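Local atomic coordinates of alpha-acetolactate decarboxylase (Bacillus subtilis subsp. subtilis str. 168, PDB entry 5XNE), a protein that catalyses the decarboxylation of (2S)-2-acetolactate to (R)-acetoin, which cells can excrete, a step on the route from pyruvate to butane-2,3-diol. Residues 5-10 against 71-76; 16-21 against 39-44; 106-111 against 199-204. All coordinates share one frame; numbering follows the deposited sequence.

Contact 1 (5-10 against 71-76); sequences YQVSTM and PFCSFT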
loop_
_atom_site.group_PDB
_atom_site.type_symbol
_atom_site.label_atom_id
_atom_site.label_comp_id
_atom_site.label_asym_id
_atom_site.label_seq_id
_atom_site.Cartn_x
_atom_site.Cartn_y
_atom_site.Cartn_z
ATOM N N TYR B 5 -1.115 -9.525 -5.421
ATOM C CA TYR B 5 -1.240 -8.623 -6.561
ATOM C C TYR B 5 -2.559 -7.885 -6.410
ATOM O O TYR B 5 -3.637 -8.487 -6.496
ATOM C CB TYR B 5 -1.195 -9.370 -7.899
ATOM C CG TYR B 5 -1.103 -8.449 -9.092
ATOM C CD1 TYR B 5 0.107 -7.865 -9.431
ATOM C CD2 TYR B 5 -2.218 -8.168 -9.875
ATOM C CE1 TYR B 5 0.225 -7.017 -10.515
ATOM C CE2 TYR B 5 -2.112 -7.314 -10.979
ATOM C CZ TYR B 5 -0.886 -6.745 -11.283
ATOM O OH TYR B 5 -0.738 -5.894 -12.360
ATOM N N GLN B 6 -2.465 -6.587 -6.150
ATOM C CA GLN B 6 -3.619 -5.760 -5.804
ATOM C C GLN B 6 -3.992 -4.837 -6.958
ATOM O O GLN B 6 -3.201 -3.971 -7.352
ATOM C CB GLN B 6 -3.316 -4.951 -4.541
ATOM C CG GLN B 6 -4.415 -4.018 -4.105
ATOM C CD GLN B 6 -5.712 -4.736 -3.865
ATOM O OE1 GLN B 6 -5.756 -5.719 -3.127
ATOM N NE2 GLN B 6 -6.789 -4.255 -4.484
ATOM N N VAL B 7 -5.192 -5.032 -7.506
ATOM C CA VAL B 7 -5.680 -4.213 -8.614
ATOM C C VAL B 7 -6.498 -3.045 -8.051
ATOM O O VAL B 7 -7.590 -3.236 -7.508
ATOM C CB VAL B 7 -6.524 -5.058 -9.593
ATOM C CG1 VAL B 7 -7.216 -4.170 -10.625
ATOM C CG2 VAL B 7 -5.642 -6.090 -10.292
ATOM N N SER B 8 -5.914 -1.845 -8.148
ATOM C CA SER B 8 -6.510 -0.575 -7.706
ATOM C C SER B 8 -6.835 -0.532 -6.207
ATOM O O SER B 8 -6.336 -1.363 -5.429
ATOM C CB SER B 8 -7.775 -0.263 -8.523
ATOM O OG SER B 8 -8.126 1.115 -8.408
ATOM N N THR B 9 -7.637 0.450 -5.795
ATOM C CA THR B 9 -7.865 0.687 -4.371
ATOM C C THR B 9 -9.329 0.647 -3.978
ATOM O O THR B 9 -10.226 0.969 -4.772
ATOM C CB THR B 9 -7.306 2.061 -3.903
ATOM O OG1 THR B 9 -8.178 3.118 -4.348
ATOM C CG2 THR B 9 -5.896 2.277 -4.432
ATOM N N MET B 10 -9.570 0.287 -2.723
ATOM C CA MET B 10 -10.924 0.268 -2.205
ATOM C C MET B 10 -11.501 1.678 -2.174
ATOM O O MET B 10 -12.689 1.868 -2.425
ATOM C CB MET B 10 -10.963 -0.354 -0.800
ATOM C CG MET B 10 -12.354 -0.480 -0.232
ATOM S SD MET B 10 -13.346 -1.644 -1.191
ATOM C CE MET B 10 -14.945 -1.443 -0.415
ATOM N N PRO B 71 -12.500 -3.290 -11.760
ATOM C CA PRO B 71 -11.983 -2.076 -11.120
ATOM C C PRO B 71 -11.259 -2.352 -9.807
ATOM O O PRO B 71 -10.644 -1.433 -9.267
ATOM C CB PRO B 71 -13.252 -1.265 -10.838
ATOM C CG PRO B 71 -14.275 -2.343 -10.505
ATOM C CD PRO B 71 -13.926 -3.520 -11.427
ATOM N N PHE B 72 -11.365 -3.575 -9.290
ATOM C CA PHE B 72 -10.859 -3.892 -7.954
ATOM C C PHE B 72 -10.856 -5.394 -7.732
ATOM O O PHE B 72 -11.896 -6.038 -7.816
ATOM C CB PHE B 72 -11.720 -3.224 -6.872
ATOM C CG PHE B 72 -11.262 -3.518 -5.476
ATOM C CD1 PHE B 72 -10.193 -2.823 -4.931
ATOM C CD2 PHE B 72 -11.878 -4.492 -4.713
ATOM C CE1 PHE B 72 -9.746 -3.093 -3.639
ATOM C CE2 PHE B 72 -11.435 -4.768 -3.416
ATOM C CZ PHE B 72 -10.364 -4.061 -2.882
ATOM N N CYS B 73 -9.679 -5.936 -7.435
ATOM C CA CYS B 73 -9.554 -7.354 -7.128
ATOM C C CYS B 73 -8.159 -7.602 -6.557
ATOM O O CYS B 73 -7.283 -6.717 -6.606
ATOM C CB CYS B 73 -9.830 -8.226 -8.378
ATOM S SG CYS B 73 -9.068 -7.692 -9.931
ATOM N N SER B 74 -7.970 -8.797 -5.988
ATOM C CA SER B 74 -6.730 -9.162 -5.310
ATOM C C SER B 74 -6.403 -10.611 -5.684
ATOM O O SER B 74 -7.295 -11.457 -5.627
ATOM C CB SER B 74 -6.870 -9.041 -3.781
ATOM O OG SER B 74 -7.425 -7.799 -3.365
ATOM N N PHE B 75 -5.144 -10.887 -6.021
ATOM C CA PHE B 75 -4.726 -12.239 -6.440
ATOM C C PHE B 75 -3.452 -12.683 -5.762
ATOM O O PHE B 75 -2.632 -11.861 -5.356
ATOM C CB PHE B 75 -4.501 -12.297 -7.949
ATOM C CG PHE B 75 -5.682 -11.875 -8.740
ATOM C CD1 PHE B 75 -6.752 -12.738 -8.927
ATOM C CD2 PHE B 75 -5.727 -10.608 -9.303
ATOM C CE1 PHE B 75 -7.867 -12.341 -9.651
ATOM C CE2 PHE B 75 -6.840 -10.203 -10.029
ATOM C CZ PHE B 75 -7.902 -11.071 -10.210
ATOM N N THR B 76 -3.268 -13.997 -5.673
ATOM C CA THR B 76 -1.973 -14.520 -5.275
ATOM C C THR B 76 -1.829 -15.923 -5.810
ATOM O O THR B 76 -2.821 -16.542 -6.225
ATOM C CB THR B 76 -1.798 -14.516 -3.750
ATOM O OG1 THR B 76 -0.408 -14.627 -3.430
ATOM C CG2 THR B 76 -2.555 -15.670 -3.116
HETATM O O HOH W 1 -10.228 1.154 -10.417
HETATM O O HOH W 2 -11.289 0.181 -7.050
#
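Tyr5 to Val7 and Cys73 to Phe75 run antiparallel, with Tyr5–Phe75 and Val7–Cys73 as hydrogen-bonded pairs either side of the non-hydrogen-bonded pair Gln6–Ser74. The bonds are uneven at the Val7 end: Val7 N reaches Cys73 O at 2.8 Å, whereas the return bond from Cys73 N to Val7 O, at 3.4 Å, is weak. Gln6 shows how one amide can join a partner strand to the loop that follows its own. Its chain bends at chi2 (57°), which turns CD back toward the partner strand. There OE1 accepts a hydrogen bond from the hydroxyl of Ser74, OG to OE1 2.7 Å, with the donor tilted 25° from the amide carbonyl plane. NE2 turns to its own segment and donates to Ser8 O at 3.1 Å, so both ends of the amide are held and its rotation is fixed. A leucine in its place would probably leave the Ser74 hydroxyl without its acceptor and Ser8 O without its side-chain donor. Strand 73-76 lies between strands 3-7 and 33-37, antiparallel to both, and just ahead of it the side chain of Phe72 comes within about 6 Å of the zinc ion bound by His173, His175 and His186. Met10 SD sits over one face of the Phe72 ring, 4.5 Å from the centroid and 22° off the normal, a Met-aromatic contact. On the face that carries Tyr5, Val7, Cys73 and Phe75, Val7 CB packs on Cys73 SG at 3.7 Å, while Val7 CG2 meets the edge of the Phe75 ring; Phe22 of strand 22-23 touches Tyr5, Val7 and Cys73 there. Beyond the strand, two waters both donate to Pro71 O: one also bonds Ser8 OG, the other donates to Thr9 O at 2.6 Å.

Contact 2 (16-21 against 39-44); sequences GVYDGD and NKLDGE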
loop_
_atom_site.group_PDB
_atom_site.type_symbol
_atom_site.label_atom_id
_atom_site.label_comp_id
_atom_site.label_asym_id
_atom_site.label_seq_id
_atom_site.Cartn_x
_atom_site.Cartn_y
_atom_site.Cartn_z
ATOM N N GLY B 16 -17.082 5.443 -6.461
ATOM C CA GLY B 16 -17.959 5.115 -7.570
ATOM C C GLY B 16 -17.237 4.874 -8.879
ATOM O O GLY B 16 -17.838 4.911 -9.953
ATOM N N VAL B 17 -15.940 4.615 -8.803
ATOM C CA VAL B 17 -15.184 4.259 -9.989
ATOM C C VAL B 17 -15.346 2.759 -10.172
ATOM O O VAL B 17 -14.596 1.964 -9.610
ATOM C CB VAL B 17 -13.709 4.652 -9.866
ATOM C CG1 VAL B 17 -12.913 4.186 -11.069
ATOM C CG2 VAL B 17 -13.594 6.168 -9.706
ATOM N N TYR B 18 -16.352 2.371 -10.938
ATOM C CA TYR B 18 -16.663 0.948 -11.081
ATOM C C TYR B 18 -16.123 0.334 -12.360
ATOM O O TYR B 18 -16.287 -0.862 -12.579
ATOM C CB TYR B 18 -18.174 0.723 -11.012
ATOM C CG TYR B 18 -18.802 1.220 -9.734
ATOM C CD1 TYR B 18 -18.130 1.126 -8.519
ATOM C CD2 TYR B 18 -20.064 1.807 -9.739
ATOM C CE1 TYR B 18 -18.706 1.591 -7.335
ATOM C CE2 TYR B 18 -20.642 2.273 -8.568
ATOM C CZ TYR B 18 -19.963 2.171 -7.373
ATOM O OH TYR B 18 -20.534 2.637 -6.215
ATOM N N ASP B 19 -15.480 1.134 -13.199
ATOM C CA ASP B 19 -14.940 0.631 -14.460
ATOM C C ASP B 19 -13.418 0.671 -14.420
ATOM O O ASP B 19 -12.836 1.753 -14.399
ATOM C CB ASP B 19 -15.454 1.460 -15.645
ATOM C CG ASP B 19 -16.940 1.249 -15.931
ATOM O OD1 ASP B 19 -17.641 0.568 -15.154
ATOM O OD2 ASP B 19 -17.400 1.788 -16.951
ATOM N N GLY B 20 -12.770 -0.490 -14.387
ATOM C CA GLY B 20 -11.320 -0.533 -14.464
ATOM C C GLY B 20 -10.835 -1.024 -15.816
ATOM O O GLY B 20 -11.633 -1.246 -16.727
ATOM N N ASP B 21 -9.522 -1.192 -15.953
ATOM C CA ASP B 21 -8.970 -1.714 -17.196
ATOM C C ASP B 21 -8.261 -3.056 -17.024
ATOM O O ASP B 21 -7.672 -3.572 -17.977
ATOM C CB ASP B 21 -8.020 -0.686 -17.831
ATOM C CG ASP B 21 -6.808 -0.384 -16.971
ATOM O OD1 ASP B 21 -6.779 -0.783 -15.786
ATOM O OD2 ASP B 21 -5.874 0.282 -17.479
ATOM N N ASN B 39 -16.283 -4.937 -13.582
ATOM C CA ASN B 39 -16.728 -3.636 -14.060
ATOM C C ASN B 39 -18.233 -3.491 -13.887
ATOM O O ASN B 39 -18.990 -4.469 -13.986
ATOM C CB ASN B 39 -16.315 -3.419 -15.513
ATOM C CG ASN B 39 -14.912 -2.832 -15.625
ATOM O OD1 ASN B 39 -14.094 -2.964 -14.695
ATOM N ND2 ASN B 39 -14.620 -2.178 -16.750
ATOM N N LYS B 40 -18.639 -2.264 -13.577
ATOM C CA LYS B 40 -20.029 -1.909 -13.284
ATOM C C LYS B 40 -20.558 -2.549 -11.996
ATOM O O LYS B 40 -21.755 -2.473 -11.730
ATOM C CB LYS B 40 -20.947 -2.282 -14.462
ATOM C CG LYS B 40 -20.366 -1.995 -15.840
ATOM C CD LYS B 40 -21.428 -2.179 -16.931
ATOM C CE LYS B 40 -22.459 -1.058 -16.849
ATOM N NZ LYS B 40 -21.856 0.301 -17.010
ATOM N N LEU B 41 -19.666 -3.115 -11.171
ATOM C CA LEU B 41 -20.067 -3.923 -10.001
ATOM C C LEU B 41 -20.975 -5.079 -10.415
ATOM O O LEU B 41 -21.845 -5.497 -9.658
ATOM C CB LEU B 41 -20.785 -3.092 -8.930
ATOM C CG LEU B 41 -20.024 -1.996 -8.203
ATOM C CD1 LEU B 41 -20.888 -1.484 -7.055
ATOM C CD2 LEU B 41 -18.680 -2.504 -7.691
ATOM N N ASP B 42 -20.752 -5.615 -11.609
ATOM C CA ASP B 42 -21.581 -6.706 -12.107
ATOM C C ASP B 42 -21.094 -8.028 -11.518
ATOM O O ASP B 42 -20.425 -8.819 -12.189
ATOM C CB ASP B 42 -21.553 -6.721 -13.629
ATOM C CG ASP B 42 -22.498 -7.741 -14.232
ATOM O OD1 ASP B 42 -23.302 -8.348 -13.489
ATOM O OD2 ASP B 42 -22.416 -7.929 -15.466
ATOM N N GLY B 43 -21.422 -8.240 -10.247
ATOM C CA GLY B 43 -21.100 -9.490 -9.584
ATOM C C GLY B 43 -19.841 -9.493 -8.729
ATOM O O GLY B 43 -19.031 -8.561 -8.745
ATOM N N GLU B 44 -19.703 -10.582 -7.981
ATOM C CA GLU B 44 -18.584 -10.847 -7.090
ATOM C C GLU B 44 -17.596 -11.817 -7.735
ATOM O O GLU B 44 -18.004 -12.844 -8.294
ATOM C CB GLU B 44 -19.093 -11.455 -5.783
ATOM C CG GLU B 44 -20.190 -10.661 -5.112
ATOM C CD GLU B 44 -19.637 -9.479 -4.325
ATOM O OE1 GLU B 44 -18.405 -9.428 -4.123
ATOM O OE2 GLU B 44 -20.429 -8.613 -3.899
#
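Asn39 grips both backbone polar groups of Gly20 with its side-chain amide, imitating a strand neighbour where neither segment has regular structure. Gly20 N donates to Asn39 OD1 at 2.8 Å, from above the plane of the side-chain carbonyl. In return Asn39 ND2 donates to Gly20 O at 3.1 Å, and here the acceptor lies in the amide plane. Such a two-point grip fixes which way round the amide is turned, since a flip would set two donors and two acceptors against each other. Next to it, the backbone of Lys40 binds Tyr18 O, with N to O 2.9 Å, and makes a weak second bond to Asp19 OD1. The side chains of Asp19 and Lys40 do not pair directly: Asp19 OD1 and Lys40 NZ, 4.6 Å apart, each bond to the hydroxyl of Tyr133. Lys40 and Leu41 both have left-handed backbone angles (phi 66° and 56°), and a bond from Asp42 N to Asn39 O closes the turn. Leu41 CG lies over one face of the Tyr18 ring, 3.8 Å from its centroid in a CH-pi contact, while Gly16 CA lies over the opposite face. Gly16 ends helix 10-14 in a Schellman motif; Leu13 of that helix touches both Tyr18 and Leu41, helix 136-139 packs on Tyr18, and segment 39-44 links the antiparallel strands 33-37 and 44-48.

Contact 3 (106-111 against 199-204); sequences RNLFYA and ISQKMN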
loop_
_atom_site.group_PDB
_atom_site.type_symbol
_atom_site.label_atom_id
_atom_site.label_comp_id
_atom_site.label_asym_id
_atom_site.label_seq_id
_atom_site.Cartn_x
_atom_site.Cartn_y
_atom_site.Cartn_z
ATOM N N ARG B 106 0.470 -9.917 12.755
ATOM C CA ARG B 106 -0.636 -9.124 12.239
ATOM C C ARG B 106 -0.177 -8.052 11.246
ATOM O O ARG B 106 -0.977 -7.251 10.768
ATOM C CB ARG B 106 -1.380 -8.471 13.393
ATOM C CG ARG B 106 -2.211 -9.431 14.220
ATOM C CD ARG B 106 -3.556 -8.776 14.315
ATOM N NE ARG B 106 -4.674 -9.636 14.681
ATOM C CZ ARG B 106 -5.889 -9.142 14.895
ATOM N NH1 ARG B 106 -6.099 -7.837 14.757
ATOM N NH2 ARG B 106 -6.894 -9.929 15.227
ATOM N N ASN B 107 1.112 -8.047 10.930
ATOM C CA ASN B 107 1.674 -7.031 10.049
ATOM C C ASN B 107 1.997 -7.566 8.658
ATOM O O ASN B 107 2.613 -6.867 7.854
ATOM C CB ASN B 107 2.930 -6.436 10.687
ATOM C CG ASN B 107 2.659 -5.890 12.069
ATOM O OD1 ASN B 107 1.578 -5.357 12.336
ATOM N ND2 ASN B 107 3.639 -6.022 12.963
ATOM N N LEU B 108 1.595 -8.805 8.394
ATOM C CA LEU B 108 1.830 -9.440 7.100
ATOM C C LEU B 108 0.521 -9.668 6.369
ATOM O O LEU B 108 -0.544 -9.515 6.945
ATOM C CB LEU B 108 2.556 -10.773 7.266
ATOM C CG LEU B 108 3.879 -10.709 8.026
ATOM C CD1 LEU B 108 4.456 -12.128 8.132
ATOM C CD2 LEU B 108 4.845 -9.764 7.342
ATOM N N PHE B 109 0.610 -10.023 5.092
ATOM C CA PHE B 109 -0.576 -10.360 4.293
ATOM C C PHE B 109 -0.786 -11.868 4.262
ATOM O O PHE B 109 0.186 -12.621 4.175
ATOM C CB PHE B 109 -0.423 -9.844 2.861
ATOM C CG PHE B 109 -0.420 -8.340 2.748
ATOM C CD1 PHE B 109 0.722 -7.600 3.060
ATOM C CD2 PHE B 109 -1.553 -7.667 2.310
ATOM C CE1 PHE B 109 0.714 -6.205 2.957
ATOM C CE2 PHE B 109 -1.561 -6.275 2.199
ATOM C CZ PHE B 109 -0.429 -5.556 2.520
ATOM N N TYR B 110 -2.043 -12.315 4.326
ATOM C CA TYR B 110 -2.336 -13.748 4.225
ATOM C C TYR B 110 -3.476 -14.007 3.261
ATOM O O TYR B 110 -4.428 -13.230 3.189
ATOM C CB TYR B 110 -2.706 -14.355 5.593
ATOM C CG TYR B 110 -1.647 -14.155 6.641
ATOM C CD1 TYR B 110 -1.645 -13.014 7.432
ATOM C CD2 TYR B 110 -0.636 -15.090 6.820
ATOM C CE1 TYR B 110 -0.666 -12.807 8.399
ATOM C CE2 TYR B 110 0.351 -14.892 7.781
ATOM C CZ TYR B 110 0.325 -13.744 8.562
ATOM O OH TYR B 110 1.298 -13.534 9.520
ATOM N N ALA B 111 -3.381 -15.109 2.531
ATOM C CA ALA B 111 -4.539 -15.646 1.838
ATOM C C ALA B 111 -5.084 -16.754 2.717
ATOM O O ALA B 111 -4.316 -17.478 3.372
ATOM C CB ALA B 111 -4.178 -16.174 0.469
ATOM N N ILE B 199 -3.770 -21.597 5.003
ATOM C CA ILE B 199 -3.324 -20.199 5.036
ATOM C C ILE B 199 -1.995 -20.045 4.296
ATOM O O ILE B 199 -1.095 -20.898 4.400
ATOM C CB ILE B 199 -3.180 -19.688 6.485
ATOM C CG1 ILE B 199 -4.517 -19.800 7.223
ATOM C CG2 ILE B 199 -2.699 -18.244 6.514
ATOM C CD1 ILE B 199 -4.474 -19.349 8.668
ATOM N N SER B 200 -1.880 -18.958 3.529
ATOM C CA SER B 200 -0.682 -18.678 2.749
ATOM C C SER B 200 -0.155 -17.295 3.129
ATOM O O SER B 200 -0.879 -16.306 3.052
ATOM C CB SER B 200 -0.994 -18.763 1.254
ATOM O OG SER B 200 0.180 -18.679 0.464
ATOM N N GLN B 201 1.102 -17.232 3.560
ATOM C CA GLN B 201 1.695 -15.989 4.049
ATOM C C GLN B 201 2.442 -15.277 2.924
ATOM O O GLN B 201 3.208 -15.901 2.191
ATOM C CB GLN B 201 2.646 -16.291 5.222
ATOM C CG GLN B 201 3.487 -15.105 5.679
ATOM C CD GLN B 201 4.423 -15.485 6.812
ATOM O OE1 GLN B 201 3.984 -15.984 7.846
ATOM N NE2 GLN B 201 5.716 -15.264 6.616
ATOM N N LYS B 202 2.234 -13.971 2.789
ATOM C CA LYS B 202 2.903 -13.202 1.737
ATOM C C LYS B 202 3.661 -11.990 2.307
ATOM O O LYS B 202 3.137 -11.283 3.180
ATOM C CB LYS B 202 1.882 -12.744 0.684
ATOM C CG LYS B 202 1.195 -13.893 -0.075
ATOM C CD LYS B 202 2.229 -14.791 -0.741
ATOM C CE LYS B 202 1.592 -15.926 -1.524
ATOM N NZ LYS B 202 0.682 -16.651 -0.651
ATOM N N MET B 203 4.879 -11.755 1.799
ATOM C CA MET B 203 5.748 -10.677 2.292
ATOM C C MET B 203 5.763 -9.444 1.398
ATOM O O MET B 203 6.472 -8.488 1.677
ATOM C CB MET B 203 7.193 -11.167 2.443
ATOM C CG MET B 203 7.361 -12.377 3.330
ATOM S SD MET B 203 6.778 -12.040 4.996
ATOM C CE MET B 203 8.152 -11.083 5.669
ATOM N N ASN B 204 5.017 -9.488 0.297
ATOM C CA ASN B 204 4.948 -8.367 -0.631
ATOM C C ASN B 204 3.510 -8.057 -0.984
ATOM O O ASN B 204 2.682 -8.965 -1.080
ATOM C CB ASN B 204 5.689 -8.645 -1.950
ATOM C CG ASN B 204 7.192 -8.752 -1.790
ATOM O OD1 ASN B 204 7.936 -7.787 -2.040
ATOM N ND2 ASN B 204 7.652 -9.937 -1.411
#
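Ser200 O is approached twice from the strand opposite: Ala111 N donates to it at 2.8 Å, in the carbonyl plane, and Tyr110 CA adds a CA-H...O contact at 3.2 Å. This is an antiparallel pairing of strands 109-115 and 195-208, in which Phe109–Lys202 and Ala111–Ser200 are the hydrogen-bonded pairs and Tyr110–Gln201 the non-hydrogen-bonded one between them. The Tyr110 and Gln201 side chains illustrate the close cross-strand packing such a pair allows. They lie side by side and point the same way, with Tyr110 CE2 3.7 Å from Gln201 CB and the ring plane turned 84° from the amide plane. The Tyr110 hydroxyl is bonded to Ser105 O, which ties the far end of the ring to the preceding loop. Leu108 splits its two methyls between neighbours: CD1 rests on the amide carbon of Gln201, 3.6 Å from CD, and CD2 touches Met203 SD at 3.8 Å. Met203 points its CB away from the other segment, but the bend at chi2 (-60°) turns SD back to this methyl. Nearby, Leu209 and Pro210 of the second subunit pack on Leu108 and Met203, and Asn204 pairs antiparallel with a strand of that subunit, carrying the sheet across the interface. On the other side of the strands, Ile4 touches Phe109 and Lys202, and the Ala111 and Ser200 CB atoms stand 4.2 Å apart. Lys202 O receives a weak bond from Phe109 N and lies at the edge of the Phe109 ring, near its plane.

From the N terminus, strand 3-7 soon meets strand 73-76, and contact 1 thereby closes a loop of 60 residues. Contact 2 is nested within that loop, joining the turn after helix 10-14 to the connection between strands 33-37 and 44-48. The two touch through Pro71, whose CG lies 3.2 Å from Tyr18 O. Contact 3 follows in series, closing its own loop of 87 residues. Strand 195-208 returns there beside strand 3-7, so contacts 1 and 3 share a sheet, and Thr76 packs against both Lys202 and Ala111. Contacts 2 and 3 lie on opposite sides of the chain's centre, their nearest atoms about 16 Å apart.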